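Local coordinates for protein aminopeptidase (Aneurinibacillus sp., PDB 2EK9) that probably removes residues from the N-terminal ends of peptides as a zinc-dependent aminopeptidase of the M28 family, at residues T219-I224 / R293-F298; I223-H228 / T262-I267; D289-T294 / H352-P357. All coordinates share one frame; numbering follows the deposited sequence.

Contact 1 (T219-I224 / R293-F298)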
ATOM      1  N   THR A 219       0.196  20.494  24.640  1.00 24.79           N
ATOM      2  CA  THR A 219       1.139  20.966  23.638  1.00 22.59           C
ATOM      3  C   THR A 219       0.321  21.164  22.375  1.00 22.01           C
ATOM      4  O   THR A 219      -0.883  20.890  22.358  1.00 21.50           O
ATOM      5  CB  THR A 219       2.224  19.922  23.334  1.00 22.04           C
ATOM      6  OG1 THR A 219       1.658  18.867  22.546  1.00 20.69           O
ATOM      7  CG2 THR A 219       2.779  19.339  24.621  1.00 20.45           C
ATOM      8  N   ASN A 220       0.967  21.644  21.320  1.00 22.04           N
ATOM      9  CA  ASN A 220       0.271  21.831  20.057  1.00 22.76           C
ATOM     10  C   ASN A 220       0.739  20.752  19.086  1.00 21.22           C
ATOM     11  O   ASN A 220       0.570  20.877  17.874  1.00 21.25           O
ATOM     12  CB  ASN A 220       0.549  23.222  19.474  1.00 24.42           C
ATOM     13  CG  ASN A 220       2.021  23.480  19.254  1.00 28.13           C
ATOM     14  OD1 ASN A 220       2.774  22.582  18.877  1.00 33.88           O
ATOM     15  ND2 ASN A 220       2.441  24.724  19.471  1.00 34.03           N
ATOM     16  N   ASP A 221       1.331  19.693  19.635  1.00 19.43           N
ATOM     17  CA  ASP A 221       1.825  18.579  18.832  1.00 18.17           C
ATOM     18  C   ASP A 221       0.693  17.701  18.318  1.00 16.65           C
ATOM     19  O   ASP A 221      -0.370  17.615  18.929  1.00 17.11           O
ATOM     20  CB  ASP A 221       2.776  17.693  19.644  1.00 17.70           C
ATOM     21  CG  ASP A 221       4.078  18.382  19.990  1.00 18.91           C
ATOM     22  OD1 ASP A 221       4.387  19.434  19.394  1.00 20.53           O
ATOM     23  OD2 ASP A 221       4.804  17.853  20.855  1.00 19.68           O
ATOM     24  N   ILE A 222       0.943  17.042  17.194  1.00 15.66           N
ATOM     25  CA  ILE A 222      -0.022  16.139  16.584  1.00 14.39           C
ATOM     26  C   ILE A 222       0.674  14.829  16.214  1.00 13.91           C
ATOM     27  O   ILE A 222       1.820  14.825  15.750  1.00 13.07           O
ATOM     28  CB  ILE A 222      -0.611  16.726  15.273  1.00 14.24           C
ATOM     29  CG1 ILE A 222      -1.370  18.022  15.552  1.00 14.60           C
ATOM     30  CG2 ILE A 222      -1.529  15.705  14.614  1.00 13.42           C
ATOM     31  CD1 ILE A 222      -1.823  18.736  14.280  1.00 13.15           C
ATOM     32  N   ILE A 223      -0.018  13.717  16.437  1.00 13.13           N
ATOM     33  CA  ILE A 223       0.503  12.410  16.062  1.00 13.77           C
ATOM     34  C   ILE A 223      -0.592  11.693  15.277  1.00 12.95           C
ATOM     35  O   ILE A 223      -1.752  11.703  15.677  1.00 12.81           O
ATOM     36  CB  ILE A 223       0.884  11.543  17.283  1.00 13.97           C
ATOM     37  CG1 ILE A 223       2.180  12.064  17.913  1.00 15.12           C
ATOM     38  CG2 ILE A 223       1.038  10.089  16.847  1.00 14.92           C
ATOM     39  CD1 ILE A 223       2.740  11.170  19.017  1.00 14.31           C
ATOM     40  N   ILE A 224      -0.210  11.087  14.156  1.00 13.14           N
ATOM     41  CA  ILE A 224      -1.143  10.362  13.301  1.00 13.56           C
ATOM     42  C   ILE A 224      -0.865   8.866  13.384  1.00 12.83           C
ATOM     43  O   ILE A 224       0.289   8.433  13.312  1.00 11.54           O
ATOM     44  CB  ILE A 224      -0.997  10.777  11.806  1.00 13.52           C
ATOM     45  CG1 ILE A 224      -1.268  12.276  11.630  1.00 16.89           C
ATOM     46  CG2 ILE A 224      -1.960   9.957  10.936  1.00 11.26           C
ATOM     47  CD1 ILE A 224      -2.717  12.659  11.725  1.00 28.12           C
ATOM     48  N   ARG A 293       3.340  20.905  12.852  1.00 17.82           N
ATOM     49  CA  ARG A 293       3.047  20.451  14.211  1.00 17.23           C
ATOM     50  C   ARG A 293       2.912  18.932  14.338  1.00 16.85           C
ATOM     51  O   ARG A 293       2.790  18.409  15.448  1.00 15.86           O
ATOM     52  CB  ARG A 293       1.768  21.105  14.733  1.00 17.97           C
ATOM     53  CG  ARG A 293       1.868  22.600  14.948  1.00 20.04           C
ATOM     54  CD  ARG A 293       0.638  23.122  15.668  1.00 22.78           C
ATOM     55  NE  ARG A 293      -0.570  23.046  14.852  1.00 23.81           N
ATOM     56  CZ  ARG A 293      -1.677  22.401  15.208  1.00 25.07           C
ATOM     57  NH1 ARG A 293      -1.734  21.764  16.369  1.00 24.49           N
ATOM     58  NH2 ARG A 293      -2.736  22.410  14.408  1.00 24.10           N
ATOM     59  N   THR A 294       2.918  18.218  13.214  1.00 15.87           N
ATOM     60  CA  THR A 294       2.793  16.764  13.277  1.00 15.02           C
ATOM     61  C   THR A 294       4.166  16.159  13.555  1.00 15.17           C
ATOM     62  O   THR A 294       5.012  16.067  12.664  1.00 16.67           O
ATOM     63  CB  THR A 294       2.205  16.199  11.966  1.00 14.65           C
ATOM     64  OG1 THR A 294       0.898  16.752  11.758  1.00 14.60           O
ATOM     65  CG2 THR A 294       2.092  14.670  12.043  1.00 15.10           C
ATOM     66  N   ILE A 295       4.386  15.752  14.803  1.00 15.73           N
ATOM     67  CA  ILE A 295       5.674  15.197  15.200  1.00 14.95           C
ATOM     68  C   ILE A 295       5.916  13.772  14.723  1.00 14.39           C
ATOM     69  O   ILE A 295       7.050  13.289  14.749  1.00 14.47           O
ATOM     70  CB  ILE A 295       5.864  15.265  16.738  1.00 14.59           C
ATOM     71  CG1 ILE A 295       4.783  14.454  17.456  1.00 14.19           C
ATOM     72  CG2 ILE A 295       5.804  16.718  17.196  1.00 16.33           C
ATOM     73  CD1 ILE A 295       4.965  14.422  18.971  1.00 16.35           C
ATOM     74  N   GLY A 296       4.861  13.105  14.266  1.00 14.10           N
ATOM     75  CA  GLY A 296       5.030  11.747  13.790  1.00 14.01           C
ATOM     76  C   GLY A 296       3.786  11.061  13.259  1.00 13.41           C
ATOM     77  O   GLY A 296       2.665  11.346  13.686  1.00 13.09           O
ATOM     78  N   MET A 297       3.994  10.152  12.312  1.00 11.24           N
ATOM     79  CA  MET A 297       2.904   9.378  11.731  1.00 10.92           C
ATOM     80  C   MET A 297       3.291   7.899  11.774  1.00 11.40           C
ATOM     81  O   MET A 297       4.332   7.495  11.250  1.00 11.06           O
ATOM     82  CB  MET A 297       2.625   9.839  10.295  1.00 11.06           C
ATOM     83  CG  MET A 297       1.410   9.183   9.619  1.00 11.34           C
ATOM     84  SD  MET A 297       1.785   7.573   8.901  1.00 14.38           S
ATOM     85  CE  MET A 297       2.965   8.055   7.766  1.00 26.30           C
ATOM     86  N   PHE A 298       2.455   7.107  12.442  1.00 11.93           N
ATOM     87  CA  PHE A 298       2.666   5.670  12.590  1.00 11.51           C
ATOM     88  C   PHE A 298       1.721   4.925  11.642  1.00 12.77           C
ATOM     89  O   PHE A 298       0.500   5.034  11.781  1.00 12.27           O
ATOM     90  CB  PHE A 298       2.348   5.231  14.029  1.00 12.41           C
ATOM     91  CG  PHE A 298       3.304   5.755  15.070  1.00 12.17           C
ATOM     92  CD1 PHE A 298       4.173   4.887  15.730  1.00 11.81           C
ATOM     93  CD2 PHE A 298       3.322   7.106  15.411  1.00 11.60           C
ATOM     94  CE1 PHE A 298       5.043   5.353  16.714  1.00 13.67           C
ATOM     95  CE2 PHE A 298       4.192   7.585  16.396  1.00 12.84           C
ATOM     96  CZ  PHE A 298       5.052   6.707  17.048  1.00 14.07           C
TER
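R293 reaches N220 because its side chain starts beside its own backbone N (chi1 -67°) and then bends at chi3 (-68°), which brings the guanidinium round to the N220 carbonyl. NH1 of R293 donates to O of N220 at 2.9 Å, with the donor tilted out of the carbonyl plane. The side-chain amide of N220 stands nearly perpendicular to that guanidinium, while CD1 of I222 lies over one of its faces, 3.7 Å from NH1 of R293. NE of the same arginine is held by D289, so hydrogen bonds and an apolar methyl limit the group's freedom to turn. Beyond this polar end, strands 222-228 and 294-300 run parallel, as neighbours in the central sheet of the M28 peptidase fold. The backbone nitrogens of I222 and I224 donate to O of R293 and O of G296, and the nitrogens of I295 and F298 donate back to O of I222 and O of I224. On one face of the sheet, CB of I224 packs on CG of M297 at 3.6 Å, and OG1 of T294 leans toward I222 but bonds to E290. On the face that carries I223, CG1 of I223 meets CG1 of I295 at 3.6 Å, and its CG2 approaches CD2 of F298 obliquely at 4.0 Å. The I295 and D221 side chains cross at about a right angle, CG2 of I295 lying 3.7 Å from CG of D221.

Contact 2 (I223-H228 / T262-I267). With ZN (zinc ion), chain C.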
ATOM      1  N   ILE A 223      -0.018  13.717  16.437  1.00 13.13           N
ATOM      2  CA  ILE A 223       0.503  12.410  16.062  1.00 13.77           C
ATOM      3  C   ILE A 223      -0.592  11.693  15.277  1.00 12.95           C
ATOM      4  O   ILE A 223      -1.752  11.703  15.677  1.00 12.81           O
ATOM      5  CB  ILE A 223       0.884  11.543  17.283  1.00 13.97           C
ATOM      6  CG1 ILE A 223       2.180  12.064  17.913  1.00 15.12           C
ATOM      7  CG2 ILE A 223       1.038  10.089  16.847  1.00 14.92           C
ATOM      8  CD1 ILE A 223       2.740  11.170  19.017  1.00 14.31           C
ATOM      9  N   ILE A 224      -0.210  11.087  14.156  1.00 13.14           N
ATOM     10  CA  ILE A 224      -1.143  10.362  13.301  1.00 13.56           C
ATOM     11  C   ILE A 224      -0.865   8.866  13.384  1.00 12.83           C
ATOM     12  O   ILE A 224       0.289   8.433  13.312  1.00 11.54           O
ATOM     13  CB  ILE A 224      -0.997  10.777  11.806  1.00 13.52           C
ATOM     14  CG1 ILE A 224      -1.268  12.276  11.630  1.00 16.89           C
ATOM     15  CG2 ILE A 224      -1.960   9.957  10.936  1.00 11.26           C
ATOM     16  CD1 ILE A 224      -2.717  12.659  11.725  1.00 28.12           C
ATOM     17  N   ILE A 225      -1.929   8.086  13.560  1.00 12.37           N
ATOM     18  CA  ILE A 225      -1.837   6.632  13.608  1.00 12.05           C
ATOM     19  C   ILE A 225      -2.771   6.165  12.503  1.00 12.12           C
ATOM     20  O   ILE A 225      -3.983   6.430  12.547  1.00 12.57           O
ATOM     21  CB  ILE A 225      -2.334   6.037  14.948  1.00 11.44           C
ATOM     22  CG1 ILE A 225      -1.526   6.595  16.127  1.00 14.53           C
ATOM     23  CG2 ILE A 225      -2.202   4.521  14.915  1.00 12.58           C
ATOM     24  CD1 ILE A 225      -1.988   7.959  16.611  1.00 15.55           C
ATOM     25  N   GLY A 226      -2.218   5.485  11.507  1.00 11.44           N
ATOM     26  CA  GLY A 226      -3.045   5.034  10.403  1.00 12.17           C
ATOM     27  C   GLY A 226      -2.918   3.593   9.948  1.00 12.29           C
ATOM     28  O   GLY A 226      -2.042   2.837  10.388  1.00 11.68           O
ATOM     29  N   SER A 227      -3.826   3.232   9.048  1.00 12.45           N
ATOM     30  CA  SER A 227      -3.905   1.908   8.442  1.00 12.57           C
ATOM     31  C   SER A 227      -4.839   2.086   7.250  1.00 12.77           C
ATOM     32  O   SER A 227      -5.473   3.134   7.125  1.00 12.43           O
ATOM     33  CB  SER A 227      -4.515   0.913   9.430  1.00 12.14           C
ATOM     34  OG  SER A 227      -5.770   1.377   9.908  1.00 13.54           O
ATOM     35  N   HIS A 228      -4.924   1.097   6.362  1.00 12.16           N
ATOM     36  CA  HIS A 228      -5.843   1.234   5.233  1.00 11.76           C
ATOM     37  C   HIS A 228      -6.920   0.168   5.339  1.00 12.22           C
ATOM     38  O   HIS A 228      -6.642  -0.964   5.740  1.00 11.06           O
ATOM     39  CB  HIS A 228      -5.096   1.171   3.886  1.00 12.18           C
ATOM     40  CG  HIS A 228      -4.519  -0.172   3.546  1.00 13.64           C
ATOM     41  ND1 HIS A 228      -5.212  -1.116   2.818  1.00 14.33           N
ATOM     42  CD2 HIS A 228      -3.295  -0.701   3.777  1.00 11.63           C
ATOM     43  CE1 HIS A 228      -4.437  -2.166   2.612  1.00 11.26           C
ATOM     44  NE2 HIS A 228      -3.268  -1.940   3.182  1.00 14.50           N
ATOM     45  N   THR A 262      -1.187  15.676  23.689  1.00 17.18           N
ATOM     46  CA  THR A 262      -0.863  15.697  22.271  1.00 16.96           C
ATOM     47  C   THR A 262      -2.069  15.222  21.473  1.00 16.09           C
ATOM     48  O   THR A 262      -2.635  14.169  21.765  1.00 15.03           O
ATOM     49  CB  THR A 262       0.335  14.770  21.983  1.00 17.80           C
ATOM     50  OG1 THR A 262       1.490  15.266  22.669  1.00 17.45           O
ATOM     51  CG2 THR A 262       0.619  14.689  20.480  1.00 18.14           C
ATOM     52  N   GLU A 263      -2.467  16.011  20.478  1.00 14.88           N
ATOM     53  CA  GLU A 263      -3.603  15.667  19.636  1.00 15.38           C
ATOM     54  C   GLU A 263      -3.312  14.365  18.897  1.00 14.93           C
ATOM     55  O   GLU A 263      -2.251  14.203  18.302  1.00 14.28           O
ATOM     56  CB  GLU A 263      -3.877  16.790  18.625  1.00 14.98           C
ATOM     57  CG  GLU A 263      -5.084  16.544  17.727  1.00 17.16           C
ATOM     58  CD  GLU A 263      -5.385  17.721  16.807  1.00 16.90           C
ATOM     59  OE1 GLU A 263      -5.345  18.871  17.284  1.00 19.75           O
ATOM     60  OE2 GLU A 263      -5.672  17.495  15.611  1.00 19.46           O
ATOM     61  N   LEU A 264      -4.257  13.435  18.940  1.00 15.24           N
ATOM     62  CA  LEU A 264      -4.084  12.155  18.270  1.00 15.06           C
ATOM     63  C   LEU A 264      -5.135  11.983  17.183  1.00 15.55           C
ATOM     64  O   LEU A 264      -6.328  12.171  17.426  1.00 15.43           O
ATOM     65  CB  LEU A 264      -4.196  11.007  19.284  1.00 15.28           C
ATOM     66  CG  LEU A 264      -3.187  10.993  20.439  1.00 14.11           C
ATOM     67  CD1 LEU A 264      -3.450   9.777  21.318  1.00 17.74           C
ATOM     68  CD2 LEU A 264      -1.766  10.958  19.892  1.00 15.67           C
ATOM     69  N   ARG A 265      -4.688  11.640  15.980  1.00 15.07           N
ATOM     70  CA  ARG A 265      -5.607  11.429  14.873  1.00 14.70           C
ATOM     71  C   ARG A 265      -5.481   9.989  14.403  1.00 15.33           C
ATOM     72  O   ARG A 265      -4.446   9.593  13.865  1.00 14.91           O
ATOM     73  CB  ARG A 265      -5.284  12.381  13.720  1.00 15.00           C
ATOM     74  CG  ARG A 265      -5.293  13.841  14.121  1.00 14.79           C
ATOM     75  CD  ARG A 265      -5.073  14.752  12.933  1.00 13.49           C
ATOM     76  NE  ARG A 265      -5.166  16.154  13.323  1.00 15.08           N
ATOM     77  CZ  ARG A 265      -5.075  17.174  12.478  1.00 16.61           C
ATOM     78  NH1 ARG A 265      -4.882  16.957  11.179  1.00 12.43           N
ATOM     79  NH2 ARG A 265      -5.192  18.414  12.932  1.00 14.01           N
ATOM     80  N   PHE A 266      -6.535   9.211  14.632  1.00 14.39           N
ATOM     81  CA  PHE A 266      -6.584   7.810  14.236  1.00 14.44           C
ATOM     82  C   PHE A 266      -7.296   7.779  12.886  1.00 13.45           C
ATOM     83  O   PHE A 266      -8.447   8.210  12.763  1.00 12.62           O
ATOM     84  CB  PHE A 266      -7.345   7.004  15.294  1.00 13.71           C
ATOM     85  CG  PHE A 266      -6.662   6.974  16.641  1.00 15.26           C
ATOM     86  CD1 PHE A 266      -5.707   6.005  16.934  1.00 13.93           C
ATOM     87  CD2 PHE A 266      -6.953   7.939  17.606  1.00 15.41           C
ATOM     88  CE1 PHE A 266      -5.048   5.996  18.169  1.00 14.17           C
ATOM     89  CE2 PHE A 266      -6.303   7.941  18.839  1.00 12.57           C
ATOM     90  CZ  PHE A 266      -5.348   6.969  19.121  1.00 14.16           C
ATOM     91  N   ILE A 267      -6.608   7.265  11.873  1.00 13.23           N
ATOM     92  CA  ILE A 267      -7.153   7.254  10.528  1.00 12.97           C
ATOM     93  C   ILE A 267      -7.070   5.937   9.766  1.00 12.22           C
ATOM     94  O   ILE A 267      -6.069   5.221   9.847  1.00 11.04           O
ATOM     95  CB  ILE A 267      -6.426   8.321   9.666  1.00 13.44           C
ATOM     96  CG1 ILE A 267      -6.447   9.670  10.383  1.00 12.04           C
ATOM     97  CG2 ILE A 267      -7.075   8.428   8.282  1.00 13.26           C
ATOM     98  CD1 ILE A 267      -5.656  10.746   9.680  1.00 15.84           C
TER
HETATM   99 ZN    ZN C1002      -1.346  -3.081   3.057  1.00 17.37          ZN
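R265 lies against I224 with the first part of its chain. Its CB is 3.3 Å from CD1 of I224, CG follows the same methyl at 3.7 Å, and CD touches it again at 3.4 Å. The chain is extended from CG to NE, and this carries the guanidinium past the isoleucine to E263, whose OE2 takes NE at 2.7 Å and NH2 at 2.9 Å, both nearly in the guanidinium plane. NH2 is also salt-bridged to E290, and NH1 bonds to Y282 OH. A leucine in its place would probably leave the buried carboxylate of E263 without its mate and E290 without its salt bridge. Farther along this face, CD1 of I267 meets CG2 of I224. On the other face I225 and F266 lie side by side, CD1 of I225 over the ring of F266, and CD2 of L264 packs on CB of I223. Backbone bonds of a parallel pair link I223, I225 and S227 to E263, R265 and I267, and the strand ends at H228, whose NE2 binds zinc at 2.2 Å alongside D240 and D301. Helix 238-255 links strands 222-228 and 263-269 in a beta-alpha-beta unit and packs on L264 and F266; helix 382-400 touches I223, I225 and L264.

Contact 3 (D289-T294 / H352-P357)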
ATOM      1  N   ASP A 289       0.520  24.756   9.003  1.00 14.86           N
ATOM      2  CA  ASP A 289       0.668  24.705  10.455  1.00 15.45           C
ATOM      3  C   ASP A 289       0.504  23.270  10.963  1.00 15.16           C
ATOM      4  O   ASP A 289       1.280  22.810  11.798  1.00 14.12           O
ATOM      5  CB  ASP A 289      -0.360  25.606  11.139  1.00 17.57           C
ATOM      6  CG  ASP A 289      -0.190  25.635  12.648  1.00 20.76           C
ATOM      7  OD1 ASP A 289       0.901  26.021  13.113  1.00 29.85           O
ATOM      8  OD2 ASP A 289      -1.145  25.269  13.368  1.00 25.75           O
ATOM      9  N   GLU A 290      -0.507  22.563  10.465  1.00 13.44           N
ATOM     10  CA  GLU A 290      -0.725  21.179  10.880  1.00 12.95           C
ATOM     11  C   GLU A 290       0.478  20.319  10.491  1.00 13.30           C
ATOM     12  O   GLU A 290       0.896  19.436  11.242  1.00 12.81           O
ATOM     13  CB  GLU A 290      -1.985  20.615  10.222  1.00 12.69           C
ATOM     14  CG  GLU A 290      -3.284  21.169  10.774  1.00 15.22           C
ATOM     15  CD  GLU A 290      -4.491  20.661  10.011  1.00 16.96           C
ATOM     16  OE1 GLU A 290      -4.608  20.981   8.812  1.00 15.97           O
ATOM     17  OE2 GLU A 290      -5.318  19.940  10.604  1.00 20.08           O
ATOM     18  N   ILE A 291       1.022  20.574   9.306  1.00 12.94           N
ATOM     19  CA  ILE A 291       2.174  19.823   8.828  1.00 15.37           C
ATOM     20  C   ILE A 291       3.367  19.984   9.768  1.00 16.01           C
ATOM     21  O   ILE A 291       3.978  18.997  10.181  1.00 14.64           O
ATOM     22  CB  ILE A 291       2.603  20.276   7.410  1.00 15.46           C
ATOM     23  CG1 ILE A 291       1.516  19.921   6.392  1.00 17.57           C
ATOM     24  CG2 ILE A 291       3.921  19.605   7.023  1.00 16.95           C
ATOM     25  CD1 ILE A 291       1.158  18.461   6.382  1.00 23.91           C
ATOM     26  N   LYS A 292       3.695  21.224  10.116  1.00 16.86           N
ATOM     27  CA  LYS A 292       4.831  21.462  10.994  1.00 19.21           C
ATOM     28  C   LYS A 292       4.598  20.983  12.424  1.00 18.30           C
ATOM     29  O   LYS A 292       5.550  20.673  13.131  1.00 17.34           O
ATOM     30  CB  LYS A 292       5.221  22.947  10.989  1.00 18.56           C
ATOM     31  CG  LYS A 292       4.344  23.871  11.808  1.00 22.90           C
ATOM     32  CD  LYS A 292       4.931  25.280  11.816  1.00 24.52           C
ATOM     33  CE  LYS A 292       4.086  26.245  12.630  1.00 31.62           C
ATOM     34  NZ  LYS A 292       4.604  27.640  12.530  1.00 34.66           N
ATOM     35  N   ARG A 293       3.340  20.905  12.852  1.00 17.82           N
ATOM     36  CA  ARG A 293       3.047  20.451  14.211  1.00 17.23           C
ATOM     37  C   ARG A 293       2.912  18.932  14.338  1.00 16.85           C
ATOM     38  O   ARG A 293       2.790  18.409  15.448  1.00 15.86           O
ATOM     39  CB  ARG A 293       1.768  21.105  14.733  1.00 17.97           C
ATOM     40  CG  ARG A 293       1.868  22.600  14.948  1.00 20.04           C
ATOM     41  CD  ARG A 293       0.638  23.122  15.668  1.00 22.78           C
ATOM     42  NE  ARG A 293      -0.570  23.046  14.852  1.00 23.81           N
ATOM     43  CZ  ARG A 293      -1.677  22.401  15.208  1.00 25.07           C
ATOM     44  NH1 ARG A 293      -1.734  21.764  16.369  1.00 24.49           N
ATOM     45  NH2 ARG A 293      -2.736  22.410  14.408  1.00 24.10           N
ATOM     46  N   THR A 294       2.918  18.218  13.214  1.00 15.87           N
ATOM     47  CA  THR A 294       2.793  16.764  13.277  1.00 15.02           C
ATOM     48  C   THR A 294       4.166  16.159  13.555  1.00 15.17           C
ATOM     49  O   THR A 294       5.012  16.067  12.664  1.00 16.67           O
ATOM     50  CB  THR A 294       2.205  16.199  11.966  1.00 14.65           C
ATOM     51  OG1 THR A 294       0.898  16.752  11.758  1.00 14.60           O
ATOM     52  CG2 THR A 294       2.092  14.670  12.043  1.00 15.10           C
ATOM     53  N   HIS A 352       5.553  11.213   4.549  1.00 14.00           N
ATOM     54  CA  HIS A 352       6.981  11.434   4.422  1.00 15.04           C
ATOM     55  C   HIS A 352       7.189  12.481   3.325  1.00 15.30           C
ATOM     56  O   HIS A 352       8.110  13.292   3.383  1.00 14.72           O
ATOM     57  CB  HIS A 352       7.683  10.140   4.021  1.00 14.45           C
ATOM     58  CG  HIS A 352       9.124  10.330   3.678  1.00 17.77           C
ATOM     59  ND1 HIS A 352      10.120  10.320   4.629  1.00 22.47           N
ATOM     60  CD2 HIS A 352       9.732  10.598   2.498  1.00 18.30           C
ATOM     61  CE1 HIS A 352      11.278  10.573   4.051  1.00 19.42           C
ATOM     62  NE2 HIS A 352      11.072  10.747   2.759  1.00 20.57           N
ATOM     63  N   ALA A 353       6.317  12.454   2.325  1.00 15.31           N
ATOM     64  CA  ALA A 353       6.412  13.387   1.212  1.00 16.63           C
ATOM     65  C   ALA A 353       6.233  14.836   1.653  1.00 17.51           C
ATOM     66  O   ALA A 353       6.640  15.754   0.946  1.00 16.50           O
ATOM     67  CB  ALA A 353       5.385  13.029   0.140  1.00 17.70           C
ATOM     68  N   LEU A 354       5.634  15.043   2.823  1.00 16.69           N
ATOM     69  CA  LEU A 354       5.419  16.397   3.329  1.00 17.24           C
ATOM     70  C   LEU A 354       6.472  16.794   4.358  1.00 17.11           C
ATOM     71  O   LEU A 354       6.409  17.883   4.931  1.00 17.14           O
ATOM     72  CB  LEU A 354       4.031  16.519   3.968  1.00 17.17           C
ATOM     73  CG  LEU A 354       2.814  16.247   3.077  1.00 18.53           C
ATOM     74  CD1 LEU A 354       1.550  16.563   3.860  1.00 19.76           C
ATOM     75  CD2 LEU A 354       2.877  17.101   1.818  1.00 22.60           C
ATOM     76  N   GLY A 355       7.432  15.905   4.596  1.00 17.04           N
ATOM     77  CA  GLY A 355       8.479  16.186   5.564  1.00 16.33           C
ATOM     78  C   GLY A 355       8.127  15.762   6.984  1.00 16.48           C
ATOM     79  O   GLY A 355       8.860  16.060   7.926  1.00 15.75           O
ATOM     80  N   ILE A 356       7.000  15.071   7.143  1.00 15.47           N
ATOM     81  CA  ILE A 356       6.565  14.609   8.458  1.00 14.97           C
ATOM     82  C   ILE A 356       7.247  13.283   8.801  1.00 14.55           C
ATOM     83  O   ILE A 356       7.277  12.364   7.980  1.00 13.67           O
ATOM     84  CB  ILE A 356       5.031  14.381   8.498  1.00 15.48           C
ATOM     85  CG1 ILE A 356       4.293  15.704   8.269  1.00 14.81           C
ATOM     86  CG2 ILE A 356       4.627  13.760   9.836  1.00 16.06           C
ATOM     87  CD1 ILE A 356       2.797  15.546   8.070  1.00 15.50           C
ATOM     88  N   PRO A 357       7.821  13.174  10.012  1.00 13.80           N
ATOM     89  CA  PRO A 357       8.483  11.918  10.397  1.00 13.82           C
ATOM     90  C   PRO A 357       7.459  10.787  10.278  1.00 13.39           C
ATOM     91  O   PRO A 357       6.343  10.912  10.778  1.00 12.86           O
ATOM     92  CB  PRO A 357       8.895  12.174  11.843  1.00 14.26           C
ATOM     93  CG  PRO A 357       9.169  13.667  11.851  1.00 13.85           C
ATOM     94  CD  PRO A 357       7.989  14.207  11.051  1.00 13.14           C
TER
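I291 and I356 meet at about a right angle, and the contact is built round that crossing. I291 lies on the last turn of helix 288-293 and sends CD1 across to CD1 of I356, 3.7 Å away. Its other branch, CG2, sits 4.1 Å from CG1 of I356, so both branches of I291 bear on the one isoleucine. The two arms of I356 divide the work. CG1 stands beside the backbone N (chi1 -63°) and carries CD1 toward the helix, whereas CG2, anti to that nitrogen, turns to T294. There the side chains meet at a slant, methyl against methyl, with CG2 of I356 and CG2 of T294 a tight 3.5 Å apart. The hydroxyl of T294 is engaged elsewhere: OG1 donates to O of E290 at 2.7 Å, one turn back in the helix, and this bond helps fix the threonine's rotation, leaving its methyl against the isoleucine. The backbone O of L354 is 3.7 Å from CG2 of I291, and CD of P357 rests 3.9 Å from O of T294. A Schellman motif closes the helix before this loop: G355 has positive phi, and its N bonds to O of H352. The contact is made mainly by apolar side chains. It joins the end of helix 288-293, where it passes into strand 294-300, to the loop between helix 348-352 and strand 358-364, which pairs with 294-300; O of P357 accepts from the backbone N of M297, just before strand 358-364.

How the contacts relate
Contacts 1 and 2 share strand 222-228, which is flanked by 294-300 in contact 1 and by 263-269 in contact 2, so alternate residues bond to opposite neighbours, I223 to 263-269 and I224 to 294-300, while the side chains of both touch the two strands. Both are buried and rest on parallel backbone ladders; contact 2 lies wholly in the interior and leads to the zinc site, whereas contact 1 runs out at N220 to a more exposed arginine. Contact 3 is only partly buried and has side-chain packing in place of a ladder. It shares R293 and T294 with contact 1, where helix 288-293 gives way to strand 294-300. A salt bridge from R265 to E290 ties contact 2 to the helix of contact 3.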